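Local coordinates for Lpg0393 helical bundle domain-containing protein (Legionella pneumophila subsp. pneumophila str. Philadelphia 1, PDB 4R0G), which acts as a guanine-nucleotide exchange factor for the small GTPases Rab5, Rab21 and Rab22, probably through a VPS9-like domain, at residues Lys205-Gln210 against Gln215-Glu220; Asp219-Tyr224 against Lys242-Leu247. All coordinates share one frame; numbering follows the deposited sequence.

How the interactions relate
Both interactions lie in the helical bundle domain and share helix 215-229, their segments overlapping at D219 and E220. Interaction 1 joins the start of that helix back to the end of helix 193-208; interaction 2, one turn further on, joins it forward to the end of helix 235-244. Their centres are about 10 Å apart, and Y206 CB of the first packs against Y224 CE2 of the second at 4.1 Å. Each is partly buried. Interaction 1 is the larger and more mixed, an aromatic ring set against valine and the carbons of a glutamate near the surface, whereas interaction 2 is small and aliphatic, with two buried isoleucines and a serine at its edge.

Interaction 1 of 2, residues Lys205-Gln210 against Gln215-Glu220; sequences KYLHEQ and QDVHDE
Y206 reaches across from the last turns of helix 193-208 and lies against E220 and V217, on the first turns of helix 215-229. The two helices run in opposite directions, joined by a short loop, so this is the closed end of a helical hairpin.

One contact is of the CH-pi kind. The CB of E220 sits over one face of the Y206 ring, 3.9 Å from its centroid and 23° off the ring normal, displaced toward the CE2 and CZ side. The chain of E220 then bends at chi2, so that CG stays near the ring, 3.8 Å from Y206 CE1, while the carboxylate turns away with its plane 65° from that of the ring. It is thus the aliphatic part of the glutamate that meets the tyrosine.

The remaining contacts are van der Waals. With CG of Y206 set anti to the backbone N (chi1 166°), the ring extends toward helix 215-229 and its hydroxyl end comes up to V217, where Y206 OH lies 3.5 Å from V217 CA. The CG1 methyl of V217 is at the ring edge, 4.2 Å from Y206 CE2. V217 CG2 lies 3.4 Å from Q210 CG, the two side chains running past each other in opposite directions. L207 adds a looser touch through CD2, 4.5 Å from V217 CG1.

The long helix 155-183 packs against this end of the hairpin through L207 and H208. L207 lies on L171 and I175 of that helix while also reaching V217, which brings three helices of the bundle together at this point; H208 rests on K172 of the same helix.

Interaction 2 of 2, residues Asp219-Tyr224 against Lys242-Leu247; sequences DEIAVY and KKISPL
I221 and I244 hold the same first torsion, chi1 -63° and -65°, which sets CG2 of each anti to its own backbone N and turns the two CG2 methyls to face each other; in S245, OG takes the equivalent anti position (chi1 172°). The result is a small helix-helix contact inside the helical bundle domain, between helix 215-229 and the C-terminal end of helix 235-244.

At its centre the CG2 methyls of I221 and I244 meet at 3.7 Å, the two side chains crossing at a slant. I221 CG2 is also 4.0 Å from I244 O and 4.3 Å from S245 CB. Both isoleucines are buried and share a third partner: on helix 155-183, I221 packs against L171 and I244 against I175 and Y178. That long helix therefore lies against both of the helices joined here. K243, next to I244, packs on L174 of helix 155-183 and on F162 of the second subunit.

S245 is the first residue past the helix whose backbone angles are no longer helical. Between the two segments the CA atoms come closest at S245 and A222, 6.0 Å apart. The chain then leads on through P246, away from the contact. A serine and an alanine, both small, accompany this close approach of the backbones: at the edge of the contact S245 OG stands 4.2 Å from A222 CB.

Interaction 1 of 2, residues Lys205-Gln210 against Gln215-Glu220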
loop_
_atom_site.group_PDB
_atom_site.type_symbol
_atom_site.label_atom_id
_atom_site.label_comp_id
_atom_site.label_asym_id
_atom_site.label_seq_id
_atom_site.Cartn_x
_atom_site.Cartn_y
_atom_site.Cartn_z
ATOM N N LYS A 205 7.378 -1.451 18.268
ATOM C CA LYS A 205 6.872 -2.540 19.105
ATOM C C LYS A 205 5.670 -2.111 19.952
ATOM O O LYS A 205 4.700 -2.866 20.085
ATOM C CB LYS A 205 7.982 -3.130 19.989
ATOM N N TYR A 206 5.734 -0.921 20.551
ATOM C CA TYR A 206 4.635 -0.461 21.397
ATOM C C TYR A 206 3.381 -0.304 20.538
ATOM O O TYR A 206 2.293 -0.743 20.898
ATOM C CB TYR A 206 4.966 0.857 22.133
ATOM C CG TYR A 206 3.724 1.487 22.731
ATOM C CD1 TYR A 206 3.245 1.087 23.973
ATOM C CD2 TYR A 206 3.000 2.459 22.038
ATOM C CE1 TYR A 206 2.079 1.647 24.519
ATOM C CE2 TYR A 206 1.824 3.019 22.580
ATOM C CZ TYR A 206 1.376 2.608 23.816
ATOM O OH TYR A 206 0.229 3.163 24.349
ATOM N N LEU A 207 3.556 0.317 19.385
ATOM C CA LEU A 207 2.437 0.604 18.524
ATOM C C LEU A 207 1.853 -0.660 17.903
ATOM O O LEU A 207 0.724 -0.653 17.435
ATOM C CB LEU A 207 2.869 1.556 17.420
ATOM C CG LEU A 207 2.151 2.887 17.217
ATOM C CD1 LEU A 207 2.465 3.333 15.825
ATOM C CD2 LEU A 207 0.657 2.765 17.349
ATOM N N HIS A 208 2.613 -1.747 17.896
ATOM C CA HIS A 208 2.181 -2.954 17.189
ATOM C C HIS A 208 0.988 -3.576 17.864
ATOM O O HIS A 208 0.181 -4.236 17.227
ATOM C CB HIS A 208 3.299 -3.980 17.110
ATOM C CG HIS A 208 2.938 -5.191 16.315
ATOM N ND1 HIS A 208 2.904 -5.193 14.937
ATOM C CD2 HIS A 208 2.584 -6.439 16.704
ATOM C CE1 HIS A 208 2.560 -6.395 14.511
ATOM N NE2 HIS A 208 2.354 -7.167 15.568
ATOM N N GLU A 209 0.893 -3.359 19.166
ATOM C CA GLU A 209 -0.191 -3.904 19.959
ATOM C C GLU A 209 -1.439 -2.999 19.966
ATOM O O GLU A 209 -2.457 -3.357 20.543
ATOM C CB GLU A 209 0.311 -4.164 21.400
ATOM C CG GLU A 209 0.697 -5.632 21.741
ATOM C CD GLU A 209 1.821 -6.215 20.855
ATOM O OE1 GLU A 209 2.925 -5.613 20.778
ATOM O OE2 GLU A 209 1.599 -7.290 20.243
ATOM N N GLN A 210 -1.380 -1.833 19.338
ATOM C CA GLN A 210 -2.445 -0.875 19.566
ATOM C C GLN A 210 -3.520 -0.827 18.475
ATOM O O GLN A 210 -3.209 -0.807 17.298
ATOM C CB GLN A 210 -1.870 0.506 19.877
ATOM C CG GLN A 210 -2.258 0.965 21.271
ATOM C CD GLN A 210 -1.548 0.189 22.363
ATOM O OE1 GLN A 210 -0.305 0.146 22.398
ATOM N NE2 GLN A 210 -2.328 -0.444 23.265
ATOM N N GLN A 215 -5.805 8.294 24.563
ATOM C CA GLN A 215 -4.993 9.274 25.250
ATOM C C GLN A 215 -3.637 8.676 25.596
ATOM O O GLN A 215 -2.594 9.293 25.356
ATOM C CB GLN A 215 -5.706 9.809 26.490
ATOM C CG GLN A 215 -4.986 10.983 27.146
ATOM C CD GLN A 215 -4.596 12.060 26.143
ATOM O OE1 GLN A 215 -5.377 12.413 25.254
ATOM N NE2 GLN A 215 -3.376 12.577 26.274
ATOM N N ASP A 216 -3.666 7.449 26.105
ATOM C CA ASP A 216 -2.453 6.718 26.458
ATOM C C ASP A 216 -1.492 6.618 25.290
ATOM O O ASP A 216 -0.276 6.696 25.455
ATOM C CB ASP A 216 -2.806 5.285 26.864
ATOM C CG ASP A 216 -3.797 5.217 27.995
ATOM O OD1 ASP A 216 -3.688 6.028 28.952
ATOM O OD2 ASP A 216 -4.675 4.328 27.915
ATOM N N VAL A 217 -2.039 6.408 24.103
ATOM C CA VAL A 217 -1.195 6.089 22.983
ATOM C C VAL A 217 -0.473 7.343 22.555
ATOM O O VAL A 217 0.766 7.380 22.445
ATOM C CB VAL A 217 -2.015 5.493 21.855
ATOM C CG1 VAL A 217 -1.144 5.267 20.603
ATOM C CG2 VAL A 217 -2.610 4.204 22.337
ATOM N N HIS A 218 -1.264 8.389 22.363
ATOM C CA HIS A 218 -0.722 9.699 22.088
ATOM C C HIS A 218 0.358 10.047 23.113
ATOM O O HIS A 218 1.437 10.492 22.768
ATOM C CB HIS A 218 -1.852 10.720 22.060
ATOM C CG HIS A 218 -2.606 10.724 20.772
ATOM N ND1 HIS A 218 -2.069 11.211 19.595
ATOM C CD2 HIS A 218 -3.853 10.279 20.461
ATOM C CE1 HIS A 218 -2.955 11.078 18.624
ATOM N NE2 HIS A 218 -4.038 10.509 19.120
ATOM N N ASP A 219 0.090 9.787 24.373
ATOM C CA ASP A 219 1.089 10.072 25.368
ATOM C C ASP A 219 2.366 9.213 25.250
ATOM O O ASP A 219 3.451 9.783 25.343
ATOM C CB ASP A 219 0.494 10.050 26.791
ATOM C CG ASP A 219 -0.781 10.902 26.924
ATOM O OD1 ASP A 219 -1.002 11.792 26.069
ATOM O OD2 ASP A 219 -1.567 10.663 27.882
ATOM N N GLU A 220 2.276 7.885 25.048
ATOM C CA GLU A 220 3.517 7.082 24.870
ATOM C C GLU A 220 4.291 7.516 23.627
ATOM O O GLU A 220 5.501 7.760 23.704
ATOM C CB GLU A 220 3.278 5.564 24.823
ATOM C CG GLU A 220 3.546 4.792 26.130
ATOM C CD GLU A 220 5.005 4.842 26.653
ATOM O OE1 GLU A 220 5.877 4.176 26.063
ATOM O OE2 GLU A 220 5.275 5.514 27.685
#

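Interaction 2 of 2, residues Asp219-Tyr224 against Lys242-Leu247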
loop_
_atom_site.group_PDB
_atom_site.type_symbol
_atom_site.label_atom_id
_atom_site.label_comp_id
_atom_site.label_asym_id
_atom_site.label_seq_id
_atom_site.Cartn_x
_atom_site.Cartn_y
_atom_site.Cartn_z
ATOM N N ASP A 219 0.090 9.787 24.373
ATOM C CA ASP A 219 1.089 10.072 25.368
ATOM C C ASP A 219 2.366 9.213 25.250
ATOM O O ASP A 219 3.451 9.783 25.343
ATOM C CB ASP A 219 0.494 10.050 26.791
ATOM C CG ASP A 219 -0.781 10.902 26.924
ATOM O OD1 ASP A 219 -1.002 11.792 26.069
ATOM O OD2 ASP A 219 -1.567 10.663 27.882
ATOM N N GLU A 220 2.276 7.885 25.048
ATOM C CA GLU A 220 3.517 7.082 24.870
ATOM C C GLU A 220 4.291 7.516 23.627
ATOM O O GLU A 220 5.501 7.760 23.704
ATOM C CB GLU A 220 3.278 5.564 24.823
ATOM C CG GLU A 220 3.546 4.792 26.130
ATOM C CD GLU A 220 5.005 4.842 26.653
ATOM O OE1 GLU A 220 5.877 4.176 26.063
ATOM O OE2 GLU A 220 5.275 5.514 27.685
ATOM N N ILE A 221 3.585 7.614 22.492
ATOM C CA ILE A 221 4.188 8.076 21.255
ATOM C C ILE A 221 4.973 9.363 21.492
ATOM O O ILE A 221 6.147 9.481 21.112
ATOM C CB ILE A 221 3.135 8.315 20.166
ATOM C CG1 ILE A 221 2.455 6.996 19.828
ATOM C CG2 ILE A 221 3.787 8.919 18.919
ATOM C CD1 ILE A 221 1.737 6.978 18.517
ATOM N N ALA A 222 4.322 10.323 22.138
ATOM C CA ALA A 222 4.979 11.564 22.507
ATOM C C ALA A 222 6.252 11.319 23.344
ATOM O O ALA A 222 7.253 11.995 23.140
ATOM C CB ALA A 222 4.022 12.459 23.222
ATOM N N VAL A 223 6.236 10.342 24.248
ATOM C CA VAL A 223 7.416 10.081 25.082
ATOM C C VAL A 223 8.615 9.611 24.233
ATOM O O VAL A 223 9.767 10.054 24.449
ATOM C CB VAL A 223 7.147 9.058 26.242
ATOM C CG1 VAL A 223 8.393 8.899 27.072
ATOM C CG2 VAL A 223 6.021 9.503 27.115
ATOM N N TYR A 224 8.333 8.721 23.273
ATOM C CA TYR A 224 9.344 8.268 22.329
ATOM C C TYR A 224 9.819 9.414 21.454
ATOM O O TYR A 224 11.029 9.648 21.316
ATOM C CB TYR A 224 8.814 7.131 21.440
ATOM C CG TYR A 224 8.795 5.770 22.117
ATOM C CD1 TYR A 224 9.968 5.114 22.410
ATOM C CD2 TYR A 224 7.602 5.143 22.441
ATOM C CE1 TYR A 224 9.966 3.876 23.026
ATOM C CE2 TYR A 224 7.585 3.907 23.050
ATOM C CZ TYR A 224 8.778 3.272 23.340
ATOM O OH TYR A 224 8.805 2.035 23.963
ATOM N N LYS A 242 8.121 14.886 13.041
ATOM C CA LYS A 242 7.031 15.848 12.937
ATOM C C LYS A 242 5.719 15.123 12.687
ATOM O O LYS A 242 4.755 15.298 13.440
ATOM C CB LYS A 242 7.304 16.886 11.832
ATOM C CG LYS A 242 8.431 17.856 12.151
ATOM C CD LYS A 242 8.075 19.296 11.769
ATOM C CE LYS A 242 9.152 20.293 12.221
ATOM N NZ LYS A 242 8.740 21.725 12.039
ATOM N N LYS A 243 5.686 14.301 11.646
ATOM C CA LYS A 243 4.460 13.594 11.295
ATOM C C LYS A 243 3.988 12.654 12.424
ATOM O O LYS A 243 2.843 12.734 12.846
ATOM C CB LYS A 243 4.610 12.905 9.932
ATOM C CG LYS A 243 4.754 13.907 8.780
ATOM C CD LYS A 243 5.446 13.331 7.524
ATOM C CE LYS A 243 4.458 13.090 6.374
ATOM N NZ LYS A 243 5.100 12.475 5.157
ATOM N N ILE A 244 4.890 11.838 12.959
ATOM C CA ILE A 244 4.597 10.913 14.061
ATOM C C ILE A 244 3.849 11.500 15.276
ATOM O O ILE A 244 2.807 10.964 15.678
ATOM C CB ILE A 244 5.895 10.202 14.530
ATOM C CG1 ILE A 244 6.438 9.300 13.413
ATOM C CG2 ILE A 244 5.662 9.355 15.734
ATOM C CD1 ILE A 244 7.650 8.468 13.832
ATOM N N SER A 245 4.347 12.584 15.865
ATOM C CA SER A 245 3.601 13.266 16.934
ATOM C C SER A 245 3.388 14.738 16.598
ATOM O O SER A 245 4.112 15.608 17.117
ATOM C CB SER A 245 4.332 13.150 18.277
ATOM O OG SER A 245 3.726 13.942 19.292
ATOM N N PRO A 246 2.393 15.033 15.739
ATOM C CA PRO A 246 2.174 16.419 15.323
ATOM C C PRO A 246 1.268 17.144 16.318
ATOM O O PRO A 246 0.888 16.588 17.355
ATOM C CB PRO A 246 1.451 16.254 13.984
ATOM C CG PRO A 246 0.595 15.035 14.207
ATOM C CD PRO A 246 1.363 14.139 15.176
ATOM N N LEU A 247 0.938 18.389 16.003
ATOM C CA LEU A 247 0.004 19.154 16.810
ATOM C C LEU A 247 -1.051 19.753 15.890
ATOM O O LEU A 247 -0.982 20.937 15.571
ATOM C CB LEU A 247 0.755 20.270 17.529
ATOM C CG LEU A 247 2.103 19.855 18.111
ATOM C CD1 LEU A 247 3.021 21.057 18.270
ATOM C CD2 LEU A 247 1.907 19.141 19.447
#